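Local coordinates for hypothetical protein (Neisseria meningitidis, PDB 2O5H) that is of unknown function but forms a disulfide-linked dimer of mainly helical subunits, each with a small antiparallel sheet, and belongs to the DUF596 family, at residues R15-D18 with R19-E22; C36-S39 with T40-F44. All coordinates share one frame; numbering follows the deposited sequence.

Interaction 1: residues R15-D18 with R19-E22; sequences RYQD and RLEE
Arg-19 runs past the ring of Tyr-16 and Leu-20 meets the same ring at its edge, in the short turn that links helix 3-16 to helix 20-30. Arg-19 sits at the N-cap of the second helix, and its N-H closes the turn on Tyr-16 O at 3.0 Å, with the hydrogen well aimed (166°) but the donor above the carbonyl plane. A weak bond from Leu-20 N to Gln-17 O follows.

The Arg-19 side chain leaves with CG between its own N and carbonyl carbon (chi1 58°), which brings CG to 3.5 Å from Tyr-16 CE1. The bend at chi3 then brings NE to 3.5 Å from Tyr-16 CE1, and guanidinium and ring end up 24° from parallel in an oblique approach. A long aliphatic stem with a charged end suits this place: the methylenes line the phenol while NE makes a salt bridge to Asp-23. One carboxylate oxygen, Asp-23 OD2, thus serves both NE and the phenol hydroxyl, and NH2 is left to Asp-43.

Leu-20, branched and apolar, puts CD1 3.8 Å from Tyr-16 CE2, near the ring plane. Tyr-16 itself is buried against Ala-54, Ile-57 and Leu-58 of helix 48-64. On the backbone, water 1 donates to Gln-17 O and accepts from Glu-21 N, each at 2.9 Å.

Interaction 2: residues C36-S39 with T40-F44; sequences CLWS and TIKDF
The indole of Trp-38 carries Ile-41 CD1 over one face, while Lys-42 CG comes up obliquely to its pyrrole part; Ile-41 and Lys-42 follow Trp-38 by three and four residues, where helix 34-41 runs out. CD1 makes a CH-pi contact, 4.0 Å from the centroid of the six-membered ring and displaced toward the rim. Ile-41 has CG1 between its backbone N and carbonyl carbon, and chi1 57° and chi2 74° together bring CD1 to the indole and to 3.3 Å from Trp-38 O. The slim ethyl arm of the beta-branched isoleucine lays a single methyl on the flat indole, and the lysine stem serves likewise: Lys-42 CD lies 4.0 Å from Trp-38 NE1, and NZ continues to a salt bridge with Glu-96. Trp-92 also packs on the indole.

Thr-40 does a different job. Its OG1, anti to the carbonyl carbon (chi1 -61°), turns back along the helix and donates to Cys-36 O at 2.7 Å, while Thr-40 N donates to the same oxygen at 2.9 Å. The two donors arrive from opposite faces of the carbonyl plane. The hydroxyl of this buried residue has its partner within the helix, and Thr-40 also packs on Phe-26 and Thr-27 of helix 20-30. Cys-36 forms a disulfide with Cys-36 of the second subunit, which puts this turn at the dimer interface.

Ile-41 N makes two weak bonds, to Leu-37 O and Trp-38 O, and Lys-42 N donates to Ser-39 O at 3.2 Å.

How the interactions relate
Interaction 1 comes first along the chain, at the corner between helices 3-16 and 20-30; interaction 2 follows on helix 34-41, the next helix, with centres about 12 Å apart. The two meet directly. Arg-19 NH2 forms a salt bridge with Asp-43 OD1 at 2.9 Å, Tyr-16 OH packs on Ile-41 CG2, and the rings of Tyr-16 and Phe-44 stand edge-to-face. The corner is thereby joined to the chain leaving helix 34-41, with helix 48-64 touching residues of both. Each contact also reaches the second subunit, Arg-19 and Thr-40 both packing on its Tyr-30, so residues of both contacts take part in the subunit interface.

Interaction 1: residues R15-D18 with R19-E22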
loop_
_atom_site.group_PDB
_atom_site.type_symbol
_atom_site.label_atom_id
_atom_site.label_comp_id
_atom_site.label_asym_id
_atom_site.label_seq_id
_atom_site.Cartn_x
_atom_site.Cartn_y
_atom_site.Cartn_z
ATOM N N ARG A 15 19.325 -8.823 9.162
ATOM C CA ARG A 15 19.143 -7.392 9.365
ATOM C C ARG A 15 17.667 -6.999 9.347
ATOM O O ARG A 15 17.276 -6.125 10.095
ATOM C CB ARG A 15 19.938 -6.579 8.347
ATOM C CG ARG A 15 21.442 -6.792 8.485
ATOM C CD ARG A 15 22.248 -5.839 7.611
ATOM N NE ARG A 15 22.372 -6.346 6.245
ATOM C CZ ARG A 15 21.768 -5.797 5.193
ATOM N NH1 ARG A 15 21.034 -4.725 5.375
ATOM N NH2 ARG A 15 21.914 -6.309 3.973
ATOM N N TYR A 16 16.854 -7.656 8.524
ATOM C CA TYR A 16 15.423 -7.300 8.446
ATOM C C TYR A 16 14.665 -7.675 9.732
ATOM O O TYR A 16 13.701 -7.005 10.141
ATOM C CB TYR A 16 14.732 -7.840 7.158
ATOM C CG TYR A 16 13.261 -7.427 7.121
ATOM C CD1 TYR A 16 12.890 -6.120 6.770
ATOM C CD2 TYR A 16 12.260 -8.320 7.509
ATOM C CE1 TYR A 16 11.574 -5.728 6.781
ATOM C CE2 TYR A 16 10.929 -7.940 7.554
ATOM C CZ TYR A 16 10.583 -6.642 7.191
ATOM O OH TYR A 16 9.253 -6.292 7.229
ATOM N N GLN A 17 15.160 -8.702 10.426
ATOM C CA GLN A 17 14.553 -9.192 11.665
ATOM C C GLN A 17 14.238 -8.125 12.698
ATOM O O GLN A 17 13.234 -8.227 13.396
ATOM C CB GLN A 17 15.416 -10.297 12.277
ATOM C CG GLN A 17 14.609 -11.519 12.743
ATOM C CD GLN A 17 13.706 -12.112 11.641
ATOM O OE1 GLN A 17 13.975 -11.971 10.436
ATOM N NE2 GLN A 17 12.638 -12.789 12.064
ATOM N N ASP A 18 15.072 -7.090 12.789
ATOM C CA ASP A 18 14.906 -6.029 13.795
ATOM C C ASP A 18 13.793 -4.993 13.493
ATOM O O ASP A 18 13.530 -4.098 14.312
ATOM C CB ASP A 18 16.233 -5.290 14.024
ATOM C CG ASP A 18 17.448 -6.217 14.014
ATOM O OD1 ASP A 18 17.298 -7.449 14.192
ATOM O OD2 ASP A 18 18.569 -5.698 13.837
ATOM N N ARG A 19 13.166 -5.076 12.323
ATOM C CA ARG A 19 11.963 -4.242 12.046
ATOM C C ARG A 19 10.737 -5.083 11.703
ATOM O O ARG A 19 9.667 -4.534 11.408
ATOM C CB ARG A 19 12.234 -3.233 10.921
ATOM C CG ARG A 19 12.688 -3.891 9.590
ATOM C CD ARG A 19 12.873 -2.869 8.503
ATOM N NE ARG A 19 11.602 -2.389 7.923
ATOM C CZ ARG A 19 11.476 -1.247 7.283
ATOM N NH1 ARG A 19 12.533 -0.441 7.197
ATOM N NH2 ARG A 19 10.293 -0.898 6.742
ATOM N N LEU A 20 10.880 -6.411 11.720
ATOM C CA LEU A 20 9.797 -7.302 11.289
ATOM C C LEU A 20 8.488 -7.053 12.057
ATOM O O LEU A 20 7.428 -6.947 11.449
ATOM C CB LEU A 20 10.219 -8.783 11.380
ATOM C CG LEU A 20 9.171 -9.888 11.164
ATOM C CD1 LEU A 20 8.493 -9.805 9.792
ATOM C CD2 LEU A 20 9.754 -11.270 11.298
ATOM N N GLU A 21 8.574 -6.954 13.383
ATOM C CA GLU A 21 7.373 -6.880 14.233
ATOM C C GLU A 21 6.620 -5.593 14.002
ATOM O O GLU A 21 5.391 -5.582 13.898
ATOM C CB GLU A 21 7.719 -7.038 15.715
ATOM C CG GLU A 21 8.114 -8.457 16.103
ATOM C CD GLU A 21 7.046 -9.484 15.732
ATOM O OE1 GLU A 21 5.838 -9.142 15.836
ATOM O OE2 GLU A 21 7.418 -10.628 15.351
ATOM N N GLU A 22 7.381 -4.510 13.910
ATOM C CA GLU A 22 6.831 -3.204 13.618
ATOM C C GLU A 22 6.104 -3.229 12.262
ATOM O O GLU A 22 4.997 -2.659 12.109
ATOM C CB GLU A 22 7.981 -2.204 13.582
ATOM C CG GLU A 22 7.617 -0.804 14.034
ATOM C CD GLU A 22 8.286 0.259 13.175
ATOM O OE1 GLU A 22 9.543 0.212 13.061
ATOM O OE2 GLU A 22 7.550 1.125 12.610
HETATM O O HOH W 1 11.002 -7.067 14.931
HETATM O O HOH W 2 10.210 -4.155 15.223
#

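Interaction 2: residues C36-S39 with T40-F44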
loop_
_atom_site.group_PDB
_atom_site.type_symbol
_atom_site.label_atom_id
_atom_site.label_comp_id
_atom_site.label_asym_id
_atom_site.label_seq_id
_atom_site.Cartn_x
_atom_site.Cartn_y
_atom_site.Cartn_z
ATOM N N CYS A 36 1.052 -2.460 -0.948
ATOM C CA CYS A 36 1.430 -1.607 0.197
ATOM C C CYS A 36 2.363 -2.325 1.161
ATOM O O CYS A 36 3.054 -1.664 1.944
ATOM C CB CYS A 36 0.185 -1.022 0.915
ATOM S SG CYS A 36 -0.769 0.071 -0.148
ATOM N N LEU A 37 2.404 -3.650 1.113
ATOM C CA LEU A 37 3.454 -4.358 1.824
ATOM C C LEU A 37 4.808 -4.015 1.236
ATOM O O LEU A 37 5.798 -3.964 1.975
ATOM C CB LEU A 37 3.252 -5.878 1.768
ATOM C CG LEU A 37 2.493 -6.533 2.921
ATOM C CD1 LEU A 37 1.152 -5.888 3.235
ATOM C CD2 LEU A 37 2.398 -8.075 2.700
ATOM N N TRP A 38 4.866 -3.931 -0.096
ATOM C CA TRP A 38 6.075 -3.486 -0.801
ATOM C C TRP A 38 6.449 -2.066 -0.357
ATOM O O TRP A 38 7.592 -1.803 0.011
ATOM C CB TRP A 38 5.878 -3.533 -2.328
ATOM C CG TRP A 38 7.074 -2.983 -3.071
ATOM C CD1 TRP A 38 7.213 -1.716 -3.647
ATOM C CD2 TRP A 38 8.313 -3.656 -3.266
ATOM N NE1 TRP A 38 8.472 -1.599 -4.199
ATOM C CE2 TRP A 38 9.177 -2.763 -3.955
ATOM C CE3 TRP A 38 8.791 -4.937 -2.916
ATOM C CZ2 TRP A 38 10.499 -3.115 -4.301
ATOM C CZ3 TRP A 38 10.085 -5.286 -3.298
ATOM C CH2 TRP A 38 10.923 -4.376 -3.957
ATOM N N SER A 39 5.479 -1.141 -0.367
ATOM C CA SER A 39 5.730 0.228 0.107
ATOM C C SER A 39 6.250 0.274 1.575
ATOM O O SER A 39 7.121 1.076 1.906
ATOM C CB SER A 39 4.476 1.071 -0.059
ATOM O OG SER A 39 4.154 1.139 -1.444
ATOM N N THR A 40 5.722 -0.604 2.423
ATOM C CA THR A 40 6.139 -0.728 3.821
ATOM C C THR A 40 7.634 -1.044 3.988
ATOM O O THR A 40 8.300 -0.532 4.919
ATOM C CB THR A 40 5.283 -1.838 4.540
ATOM O OG1 THR A 40 3.888 -1.486 4.509
ATOM C CG2 THR A 40 5.707 -2.022 6.001
ATOM N N ILE A 41 8.175 -1.866 3.075
ATOM C CA ILE A 41 9.591 -2.267 3.181
ATOM C C ILE A 41 10.519 -1.347 2.356
ATOM O O ILE A 41 11.747 -1.438 2.454
ATOM C CB ILE A 41 9.826 -3.812 2.905
ATOM C CG1 ILE A 41 9.323 -4.290 1.521
ATOM C CG2 ILE A 41 9.201 -4.662 3.999
ATOM C CD1 ILE A 41 10.226 -3.821 0.381
ATOM N N LYS A 42 9.935 -0.435 1.589
ATOM C CA LYS A 42 10.748 0.396 0.681
ATOM C C LYS A 42 11.906 1.130 1.359
ATOM O O LYS A 42 12.986 1.256 0.802
ATOM C CB LYS A 42 9.861 1.429 0.007
ATOM C CG LYS A 42 9.416 1.015 -1.360
ATOM C CD LYS A 42 10.546 1.261 -2.382
ATOM C CE LYS A 42 10.083 2.239 -3.479
ATOM N NZ LYS A 42 11.254 2.638 -4.333
ATOM N N ASP A 43 11.654 1.623 2.568
ATOM C CA ASP A 43 12.640 2.433 3.275
ATOM C C ASP A 43 13.771 1.586 3.833
ATOM O O ASP A 43 14.770 2.144 4.284
ATOM C CB ASP A 43 11.985 3.253 4.384
ATOM C CG ASP A 43 11.491 2.390 5.529
ATOM O OD1 ASP A 43 10.552 1.605 5.340
ATOM O OD2 ASP A 43 12.051 2.490 6.640
ATOM N N PHE A 44 13.633 0.251 3.786
ATOM C CA PHE A 44 14.645 -0.657 4.358
ATOM C C PHE A 44 15.951 -0.631 3.568
ATOM O O PHE A 44 17.014 -0.732 4.158
ATOM C CB PHE A 44 14.097 -2.087 4.442
ATOM C CG PHE A 44 15.130 -3.144 4.796
ATOM C CD1 PHE A 44 15.756 -3.159 6.039
ATOM C CD2 PHE A 44 15.438 -4.149 3.861
ATOM C CE1 PHE A 44 16.690 -4.147 6.367
ATOM C CE2 PHE A 44 16.360 -5.155 4.151
ATOM C CZ PHE A 44 17.002 -5.155 5.430
HETATM O O HOH W 3 8.726 2.394 3.667
#